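Local coordinates for mevalonate diphosphate decarboxylase (PDB 3LTO), which probably catalyses the ATP-dependent decarboxylation of mevalonate diphosphate, a step in isoprenoid precursor biosynthesis, at residues Leu177-Ile183 with Pro286-Tyr292; Phe239-His243 with Val280-Gly285; Ile231-Trp236 with Gly277-Thr281. All blocks are in the same frame, centred on the assembly; numbering follows the deposited sequence.

Interaction 1 (Leu177-Ile183 with Pro286-Tyr292)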
loop_
_atom_site.group_PDB
_atom_site.type_symbol
_atom_site.label_atom_id
_atom_site.label_comp_id
_atom_site.label_asym_id
_atom_site.label_seq_id
_atom_site.Cartn_x
_atom_site.Cartn_y
_atom_site.Cartn_z
ATOM N N LEU A 177 -16.744 16.407 20.149
ATOM C CA LEU A 177 -16.250 17.547 20.910
ATOM C C LEU A 177 -14.863 17.116 21.368
ATOM O O LEU A 177 -14.713 16.071 21.994
ATOM C CB LEU A 177 -17.137 17.837 22.123
ATOM C CG LEU A 177 -16.591 18.919 23.067
ATOM C CD1 LEU A 177 -16.437 20.244 22.315
ATOM C CD2 LEU A 177 -17.530 19.082 24.262
ATOM N N HIS A 178 -13.848 17.912 21.047
ATOM C CA HIS A 178 -12.469 17.583 21.413
ATOM C C HIS A 178 -11.870 18.549 22.432
ATOM O O HIS A 178 -11.767 19.748 22.174
ATOM C CB HIS A 178 -11.600 17.551 20.146
ATOM C CG HIS A 178 -10.121 17.548 20.408
ATOM N ND1 HIS A 178 -9.499 16.598 21.187
ATOM C CD2 HIS A 178 -9.135 18.354 19.945
ATOM C CE1 HIS A 178 -8.195 16.815 21.191
ATOM N NE2 HIS A 178 -7.949 17.875 20.443
ATOM N N GLN A 179 -11.481 18.017 23.589
ATOM C CA GLN A 179 -10.866 18.818 24.646
ATOM C C GLN A 179 -9.506 18.234 25.016
ATOM O O GLN A 179 -9.306 17.018 24.980
ATOM C CB GLN A 179 -11.748 18.853 25.898
ATOM C CG GLN A 179 -13.148 19.376 25.668
ATOM C CD GLN A 179 -13.979 19.381 26.942
ATOM O OE1 GLN A 179 -13.914 18.450 27.745
ATOM N NE2 GLN A 179 -14.773 20.429 27.124
ATOM N N VAL A 180 -8.578 19.115 25.381
ATOM C CA VAL A 180 -7.235 18.706 25.764
ATOM C C VAL A 180 -6.866 19.207 27.156
ATOM O O VAL A 180 -6.896 20.411 27.428
ATOM C CB VAL A 180 -6.181 19.246 24.774
ATOM C CG1 VAL A 180 -4.825 18.632 25.082
ATOM C CG2 VAL A 180 -6.603 18.947 23.345
ATOM N N ILE A 181 -6.531 18.276 28.040
ATOM C CA ILE A 181 -6.116 18.640 29.381
ATOM C C ILE A 181 -4.617 18.856 29.279
ATOM O O ILE A 181 -3.846 17.911 29.112
ATOM C CB ILE A 181 -6.414 17.520 30.384
ATOM C CG1 ILE A 181 -7.927 17.323 30.486
ATOM C CG2 ILE A 181 -5.810 17.865 31.745
ATOM C CD1 ILE A 181 -8.337 15.996 31.077
ATOM N N VAL A 182 -4.214 20.117 29.352
ATOM C CA VAL A 182 -2.813 20.481 29.233
ATOM C C VAL A 182 -2.044 20.272 30.520
ATOM O O VAL A 182 -2.297 20.942 31.515
ATOM C CB VAL A 182 -2.670 21.952 28.827
ATOM C CG1 VAL A 182 -1.206 22.290 28.586
ATOM C CG2 VAL A 182 -3.515 22.225 27.599
ATOM N N ILE A 183 -1.106 19.333 30.494
ATOM C CA ILE A 183 -0.272 19.052 31.647
ATOM C C ILE A 183 1.129 19.542 31.295
ATOM O O ILE A 183 1.770 19.014 30.386
ATOM C CB ILE A 183 -0.266 17.545 31.964
ATOM C CG1 ILE A 183 -1.661 17.122 32.432
ATOM C CG2 ILE A 183 0.775 17.238 33.019
ATOM C CD1 ILE A 183 -1.797 15.652 32.739
ATOM N N PRO A 286 2.721 14.832 27.302
ATOM C CA PRO A 286 2.018 14.957 28.587
ATOM C C PRO A 286 0.512 15.241 28.561
ATOM O O PRO A 286 -0.199 14.880 29.500
ATOM C CB PRO A 286 2.775 16.086 29.268
ATOM C CG PRO A 286 3.043 17.007 28.107
ATOM C CD PRO A 286 3.543 16.030 27.046
ATOM N N ASN A 287 0.027 15.893 27.508
ATOM C CA ASN A 287 -1.392 16.237 27.421
ATOM C C ASN A 287 -2.324 15.029 27.345
ATOM O O ASN A 287 -1.945 13.965 26.869
ATOM C CB ASN A 287 -1.657 17.140 26.205
ATOM C CG ASN A 287 -0.955 18.493 26.302
ATOM O OD1 ASN A 287 -0.628 18.969 27.393
ATOM N ND2 ASN A 287 -0.743 19.125 25.152
ATOM N N VAL A 288 -3.551 15.207 27.816
ATOM C CA VAL A 288 -4.541 14.143 27.774
ATOM C C VAL A 288 -5.703 14.620 26.915
ATOM O O VAL A 288 -6.267 15.685 27.164
ATOM C CB VAL A 288 -5.057 13.785 29.188
ATOM C CG1 VAL A 288 -6.189 12.774 29.086
ATOM C CG2 VAL A 288 -3.918 13.205 30.028
ATOM N N HIS A 289 -6.051 13.827 25.906
ATOM C CA HIS A 289 -7.132 14.174 24.996
ATOM C C HIS A 289 -8.462 13.521 25.322
ATOM O O HIS A 289 -8.554 12.321 25.593
ATOM C CB HIS A 289 -6.750 13.819 23.555
ATOM C CG HIS A 289 -5.553 14.561 23.052
ATOM N ND1 HIS A 289 -5.643 15.581 22.129
ATOM C CD2 HIS A 289 -4.245 14.470 23.385
ATOM C CE1 HIS A 289 -4.441 16.089 21.920
ATOM N NE2 HIS A 289 -3.576 15.433 22.670
ATOM N N LEU A 290 -9.500 14.343 25.288
ATOM C CA LEU A 290 -10.849 13.885 25.531
ATOM C C LEU A 290 -11.635 14.036 24.232
ATOM O O LEU A 290 -11.468 15.015 23.507
ATOM C CB LEU A 290 -11.519 14.726 26.620
ATOM C CG LEU A 290 -10.888 14.821 28.011
ATOM C CD1 LEU A 290 -11.866 15.537 28.939
ATOM C CD2 LEU A 290 -10.578 13.418 28.550
ATOM N N LEU A 291 -12.481 13.051 23.944
ATOM C CA LEU A 291 -13.332 13.062 22.761
ATOM C C LEU A 291 -14.731 12.703 23.225
ATOM O O LEU A 291 -14.937 11.669 23.870
ATOM C CB LEU A 291 -12.840 12.049 21.722
ATOM C CG LEU A 291 -11.571 12.455 20.972
ATOM C CD1 LEU A 291 -11.119 11.320 20.068
ATOM C CD2 LEU A 291 -11.848 13.714 20.157
ATOM N N TYR A 292 -15.685 13.574 22.913
ATOM C CA TYR A 292 -17.081 13.392 23.301
ATOM C C TYR A 292 -17.950 13.360 22.061
ATOM O O TYR A 292 -17.609 13.960 21.046
ATOM C CB TYR A 292 -17.556 14.568 24.161
ATOM C CG TYR A 292 -17.021 14.628 25.571
ATOM C CD1 TYR A 292 -17.607 13.883 26.589
ATOM C CD2 TYR A 292 -15.960 15.470 25.896
ATOM C CE1 TYR A 292 -17.151 13.976 27.899
ATOM C CE2 TYR A 292 -15.497 15.574 27.205
ATOM C CZ TYR A 292 -16.097 14.826 28.199
ATOM O OH TYR A 292 -15.654 14.933 29.497
HETATM O O HOH W 1 -15.038 17.316 29.838
HETATM O O HOH W 2 1.749 20.455 27.683
#

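Interaction 2 (Phe239-His243 with Val280-Gly285)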
loop_
_atom_site.group_PDB
_atom_site.type_symbol
_atom_site.label_atom_id
_atom_site.label_comp_id
_atom_site.label_asym_id
_atom_site.label_seq_id
_atom_site.Cartn_x
_atom_site.Cartn_y
_atom_site.Cartn_z
ATOM N N PHE A 239 -3.457 3.560 24.281
ATOM C CA PHE A 239 -2.463 4.568 24.647
ATOM C C PHE A 239 -1.624 4.175 25.862
ATOM O O PHE A 239 -0.450 4.533 25.958
ATOM C CB PHE A 239 -3.112 5.958 24.831
ATOM C CG PHE A 239 -3.733 6.201 26.184
ATOM C CD1 PHE A 239 -2.965 6.637 27.259
ATOM C CD2 PHE A 239 -5.103 6.046 26.364
ATOM C CE1 PHE A 239 -3.550 6.919 28.495
ATOM C CE2 PHE A 239 -5.701 6.322 27.594
ATOM C CZ PHE A 239 -4.921 6.761 28.663
ATOM N N LEU A 240 -2.207 3.417 26.780
ATOM C CA LEU A 240 -1.451 2.981 27.948
ATOM C C LEU A 240 -0.370 1.990 27.508
ATOM O O LEU A 240 0.723 1.948 28.077
ATOM C CB LEU A 240 -2.379 2.354 28.993
ATOM C CG LEU A 240 -3.263 3.367 29.736
ATOM C CD1 LEU A 240 -4.164 2.660 30.745
ATOM C CD2 LEU A 240 -2.374 4.375 30.443
ATOM N N ASP A 241 -0.672 1.218 26.471
ATOM C CA ASP A 241 0.274 0.249 25.920
ATOM C C ASP A 241 1.508 1.019 25.483
ATOM O O ASP A 241 2.627 0.750 25.925
ATOM C CB ASP A 241 -0.343 -0.443 24.703
ATOM C CG ASP A 241 0.557 -1.519 24.112
ATOM O OD1 ASP A 241 1.742 -1.612 24.490
ATOM O OD2 ASP A 241 0.073 -2.277 23.255
HETATM N N MSE A 242 1.286 1.998 24.614
HETATM C CA MSE A 242 2.382 2.805 24.113
HETATM C C MSE A 242 3.184 3.430 25.241
HETATM O O MSE A 242 4.403 3.313 25.264
HETATM C CB MSE A 242 1.871 3.911 23.184
HETATM C CG MSE A 242 2.967 4.844 22.690
HETATM SE SE MSE A 242 2.426 6.025 21.259
HETATM C CE MSE A 242 1.524 7.358 22.275
ATOM N N HIS A 243 2.511 4.090 26.180
ATOM C CA HIS A 243 3.233 4.722 27.273
ATOM C C HIS A 243 4.009 3.740 28.131
ATOM O O HIS A 243 5.047 4.089 28.661
ATOM C CB HIS A 243 2.286 5.591 28.114
ATOM C CG HIS A 243 1.983 6.910 27.470
ATOM N ND1 HIS A 243 2.616 8.078 27.833
ATOM C CD2 HIS A 243 1.194 7.224 26.416
ATOM C CE1 HIS A 243 2.234 9.054 27.031
ATOM N NE2 HIS A 243 1.371 8.561 26.159
ATOM N N VAL A 280 -10.702 8.572 25.602
ATOM C CA VAL A 280 -9.447 9.180 26.014
ATOM C C VAL A 280 -8.217 8.594 25.336
ATOM O O VAL A 280 -8.126 7.385 25.138
ATOM C CB VAL A 280 -9.272 9.041 27.552
ATOM C CG1 VAL A 280 -8.022 9.778 28.018
ATOM C CG2 VAL A 280 -10.514 9.573 28.258
ATOM N N THR A 281 -7.278 9.468 24.979
ATOM C CA THR A 281 -6.033 9.048 24.352
ATOM C C THR A 281 -4.931 10.011 24.712
ATOM O O THR A 281 -5.186 11.127 25.167
ATOM C CB THR A 281 -6.074 9.061 22.822
ATOM O OG1 THR A 281 -7.422 8.956 22.364
ATOM C CG2 THR A 281 -5.280 7.913 22.289
HETATM N N MSE A 282 -3.708 9.555 24.464
HETATM C CA MSE A 282 -2.498 10.313 24.699
HETATM C C MSE A 282 -1.485 9.954 23.621
HETATM O O MSE A 282 -1.437 8.814 23.163
HETATM C CB MSE A 282 -1.871 9.952 26.037
HETATM C CG MSE A 282 -2.701 10.226 27.266
HETATM SE SE MSE A 282 -1.601 9.950 28.842
HETATM C CE MSE A 282 -0.734 11.686 28.910
ATOM N N ASP A 283 -0.676 10.929 23.221
ATOM C CA ASP A 283 0.381 10.688 22.243
ATOM C C ASP A 283 1.688 10.659 23.025
ATOM O O ASP A 283 1.670 10.567 24.250
ATOM C CB ASP A 283 0.415 11.802 21.200
ATOM C CG ASP A 283 -0.781 11.761 20.279
ATOM O OD1 ASP A 283 -1.157 10.640 19.852
ATOM O OD2 ASP A 283 -1.337 12.841 19.976
ATOM N N ALA A 284 2.817 10.727 22.332
ATOM C CA ALA A 284 4.102 10.734 23.021
ATOM C C ALA A 284 4.252 12.137 23.588
ATOM O O ALA A 284 5.061 12.933 23.104
ATOM C CB ALA A 284 5.248 10.420 22.038
ATOM N N GLY A 285 3.447 12.437 24.607
ATOM C CA GLY A 285 3.481 13.748 25.223
ATOM C C GLY A 285 2.698 13.737 26.520
ATOM O O GLY A 285 2.049 12.741 26.819
#

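Interaction 3 (Ile231-Trp236 with Gly277-Thr281)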
loop_
_atom_site.group_PDB
_atom_site.type_symbol
_atom_site.label_atom_id
_atom_site.label_comp_id
_atom_site.label_asym_id
_atom_site.label_seq_id
_atom_site.Cartn_x
_atom_site.Cartn_y
_atom_site.Cartn_z
ATOM N N ILE A 231 -15.222 1.565 22.774
ATOM C CA ILE A 231 -14.284 2.446 22.086
ATOM C C ILE A 231 -13.400 3.053 23.182
ATOM O O ILE A 231 -12.167 3.061 23.079
ATOM C CB ILE A 231 -15.027 3.565 21.299
ATOM C CG1 ILE A 231 -15.833 2.933 20.161
ATOM C CG2 ILE A 231 -14.029 4.584 20.734
ATOM C CD1 ILE A 231 -16.615 3.915 19.315
ATOM N N TYR A 232 -14.043 3.533 24.242
ATOM C CA TYR A 232 -13.330 4.115 25.380
ATOM C C TYR A 232 -12.283 3.142 25.943
ATOM O O TYR A 232 -11.104 3.476 26.023
ATOM C CB TYR A 232 -14.338 4.489 26.469
ATOM C CG TYR A 232 -13.792 4.555 27.881
ATOM C CD1 TYR A 232 -12.827 5.494 28.243
ATOM C CD2 TYR A 232 -14.280 3.702 28.870
ATOM C CE1 TYR A 232 -12.366 5.585 29.549
ATOM C CE2 TYR A 232 -13.826 3.783 30.188
ATOM C CZ TYR A 232 -12.871 4.727 30.520
ATOM O OH TYR A 232 -12.438 4.827 31.825
ATOM N N GLN A 233 -12.718 1.939 26.309
ATOM C CA GLN A 233 -11.829 0.929 26.880
ATOM C C GLN A 233 -10.677 0.541 25.957
ATOM O O GLN A 233 -9.522 0.478 26.380
ATOM C CB GLN A 233 -12.643 -0.310 27.260
ATOM C CG GLN A 233 -13.832 0.018 28.154
ATOM C CD GLN A 233 -14.693 -1.189 28.475
ATOM O OE1 GLN A 233 -15.032 -1.976 27.593
ATOM N NE2 GLN A 233 -15.068 -1.328 29.743
ATOM N N ILE A 234 -10.988 0.277 24.697
ATOM C CA ILE A 234 -9.960 -0.088 23.735
ATOM C C ILE A 234 -8.941 1.042 23.582
ATOM O O ILE A 234 -7.735 0.812 23.663
ATOM C CB ILE A 234 -10.578 -0.400 22.356
ATOM C CG1 ILE A 234 -11.580 -1.552 22.481
ATOM C CG2 ILE A 234 -9.483 -0.770 21.365
ATOM C CD1 ILE A 234 -12.420 -1.753 21.240
ATOM N N CYS A 235 -9.415 2.263 23.360
ATOM C CA CYS A 235 -8.495 3.384 23.201
ATOM C C CYS A 235 -7.662 3.580 24.456
ATOM O O CYS A 235 -6.502 3.997 24.385
ATOM C CB CYS A 235 -9.259 4.667 22.860
ATOM S SG CYS A 235 -9.988 4.666 21.194
ATOM N N TRP A 236 -8.262 3.277 25.604
ATOM C CA TRP A 236 -7.588 3.402 26.889
ATOM C C TRP A 236 -6.414 2.424 26.905
ATOM O O TRP A 236 -5.271 2.793 27.190
ATOM C CB TRP A 236 -8.583 3.073 28.008
ATOM C CG TRP A 236 -8.112 3.310 29.422
ATOM C CD1 TRP A 236 -7.548 2.395 30.266
ATOM C CD2 TRP A 236 -8.246 4.523 30.179
ATOM N NE1 TRP A 236 -7.330 2.957 31.501
ATOM C CE2 TRP A 236 -7.749 4.263 31.474
ATOM C CE3 TRP A 236 -8.738 5.803 29.885
ATOM C CZ2 TRP A 236 -7.732 5.237 32.481
ATOM C CZ3 TRP A 236 -8.722 6.773 30.884
ATOM C CH2 TRP A 236 -8.222 6.482 32.170
ATOM N N GLY A 277 -19.145 8.461 29.231
ATOM C CA GLY A 277 -18.078 9.433 29.370
ATOM C C GLY A 277 -17.331 9.690 28.080
ATOM O O GLY A 277 -17.813 9.369 26.996
ATOM N N PRO A 278 -16.129 10.267 28.171
ATOM C CA PRO A 278 -15.340 10.556 26.979
ATOM C C PRO A 278 -14.382 9.445 26.560
ATOM O O PRO A 278 -14.026 8.568 27.349
ATOM C CB PRO A 278 -14.583 11.803 27.392
ATOM C CG PRO A 278 -14.225 11.479 28.805
ATOM C CD PRO A 278 -15.518 10.890 29.361
ATOM N N VAL A 279 -13.979 9.484 25.298
ATOM C CA VAL A 279 -13.001 8.540 24.800
ATOM C C VAL A 279 -11.716 9.295 25.137
ATOM O O VAL A 279 -11.661 10.522 24.997
ATOM C CB VAL A 279 -13.161 8.326 23.284
ATOM C CG1 VAL A 279 -11.887 7.736 22.697
ATOM C CG2 VAL A 279 -14.347 7.394 23.028
ATOM N N VAL A 280 -10.702 8.572 25.602
ATOM C CA VAL A 280 -9.447 9.180 26.014
ATOM C C VAL A 280 -8.217 8.594 25.336
ATOM O O VAL A 280 -8.126 7.385 25.138
ATOM C CB VAL A 280 -9.272 9.041 27.552
ATOM C CG1 VAL A 280 -8.022 9.778 28.018
ATOM C CG2 VAL A 280 -10.514 9.573 28.258
ATOM N N THR A 281 -7.278 9.468 24.979
ATOM C CA THR A 281 -6.033 9.048 24.352
ATOM C C THR A 281 -4.931 10.011 24.712
ATOM O O THR A 281 -5.186 11.127 25.167
ATOM C CB THR A 281 -6.074 9.061 22.822
ATOM O OG1 THR A 281 -7.422 8.956 22.364
ATOM C CG2 THR A 281 -5.280 7.913 22.289
HETATM O O HOH W 3 -10.311 5.957 26.090
#

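Interaction 1 (Leu177-Ile183 with Pro286-Tyr292)
Six backbone hydrogen bonds join the two strands in three pairs. L177 N reaches Y292 O at 2.7 Å and Y292 N reaches L177 O at 2.8 Å. Q179 pairs with L290 in the same way, and I181 with V288. The ladder is antiparallel. H178 with L291 and V180 with H289 are the non-hydrogen-bonded pairs between them. Beyond the regular strands, I183 N donates to N287 OD1 at 3.2 Å, while N287 ND2 bonds to S105 O. A water links Q179 OE1 (2.6 Å) to Y292 OH (2.5 Å). On the face of V180 and H289, V180 CG1 makes a CH-pi contact with the H289 ring. The H178 and H289 rings meet rim to rim. The other face carries L177, Q179, I181, V288, L290 and Y292. I181 CD1 lies 4.2 Å from L290 CD1, and helices 258-274 and 297-308 pack there. These are the central strands of the four-stranded antiparallel sheet in the C-terminal domain, consistent with the alpha+beta fold of GHMP-family C-terminal domains.

Interaction 2 (Phe239-His243 with Val280-Gly285)
The selenium of M282, a selenomethionine, lies over one face of the H243 ring, with SE 4.4 Å from the ring centroid. The same SE is 4.6 Å from the F239 ring centroid, obliquely placed, so one side chain makes Met-aromatic contacts with two rings. F239 and H243 are one helical turn apart, so M282 can touch both rings. F239 CD1 packs on M282 CG at 3.6 Å. F239 CE2 also reaches V280 CG1 at 4.2 Å. The polar link is weak: H243 NE2 donates to D283 O at 2.8 Å, with a bent N-H...O angle of 129°. The second selenomethionine, M242, lays its CE against the backbone, 3.4 Å from M282 O. A284 is the centre of an inverse gamma turn that ends the segment. K15 bonds to M282 O and forms a salt bridge with D283. The contact packs helix 228-247 against the end of strand 279-281 and the loop after it. M282 also touches V288 of strand 288-292 and T260 of helix 258-274.

Interaction 3 (Ile231-Trp236 with Gly277-Thr281)
V279 and V280 bury equal areas here, and Y232 comes next. The two valines point to different sides of their strand and so meet different parts of the helix. V279 packs on I231 and C235. Its CG2 is 3.6 Å from I231 CG2, and its CG1 is 3.9 Å from C235 SG. V280 meets W236, whose CE3 lies 4.0 Å from V280 CB. That atom is at the edge of the indole, near its plane. C235 CB also touches V280 O at 3.7 Å.

The 231-236 part of helix 228-247 runs nearly parallel to strand 279-281. Their axes are 9° apart in direction and approach to 7.0 Å. The strand is outermost in the four-stranded antiparallel sheet of this C-terminal domain. Its other side is bonded to strand 288-292, through V279 with L291 and T281 with H289. Helix 228-247 therefore lies beside the edge strand.

The backbones come closest at Y232 and V279, with CA atoms 4.5 Å apart. A water fills the gap further along. It donates to Y232 O at 2.6 Å and accepts from V280 N at 2.7 Å. Y232 O also accepts the helical bond from W236 N at 2.9 Å. The V280 amide thus finds a partner on the edge side of the sheet. The Y232 ring sits against the residue just before the strand, with CD1 3.4 Å from P278 O. That carbonyl accepts a hydrogen bond from W271 NE1, and the W271 ring stacks on Y232. I231 also packs against L219, A222 and F223 of helix 208-224.

In the fold
Of the segments described, strand 177-182 comes first in the chain. The chain then passes through a largely helical stretch, including helix 228-247, before reaching strands 279-281 and 288-292. Interaction 1 closes the longest loop, with 102 residues between its segments. Interactions 2 and 3 both fall within that loop. Along helix 228-247, residues 231-236 come before 239-243. Their partners, 277-281 and 280-285, follow in the same order and share V280 and T281. Both loops thus end on the same stretch around strand 279-281. Interaction 1 joins two central strands of the sheet. Interactions 2 and 3 fix two successive parts of one helix to its edge strand and following loop. Strand 279-281 is the sheet neighbour of strand 288-292, so all three contacts meet on one sheet.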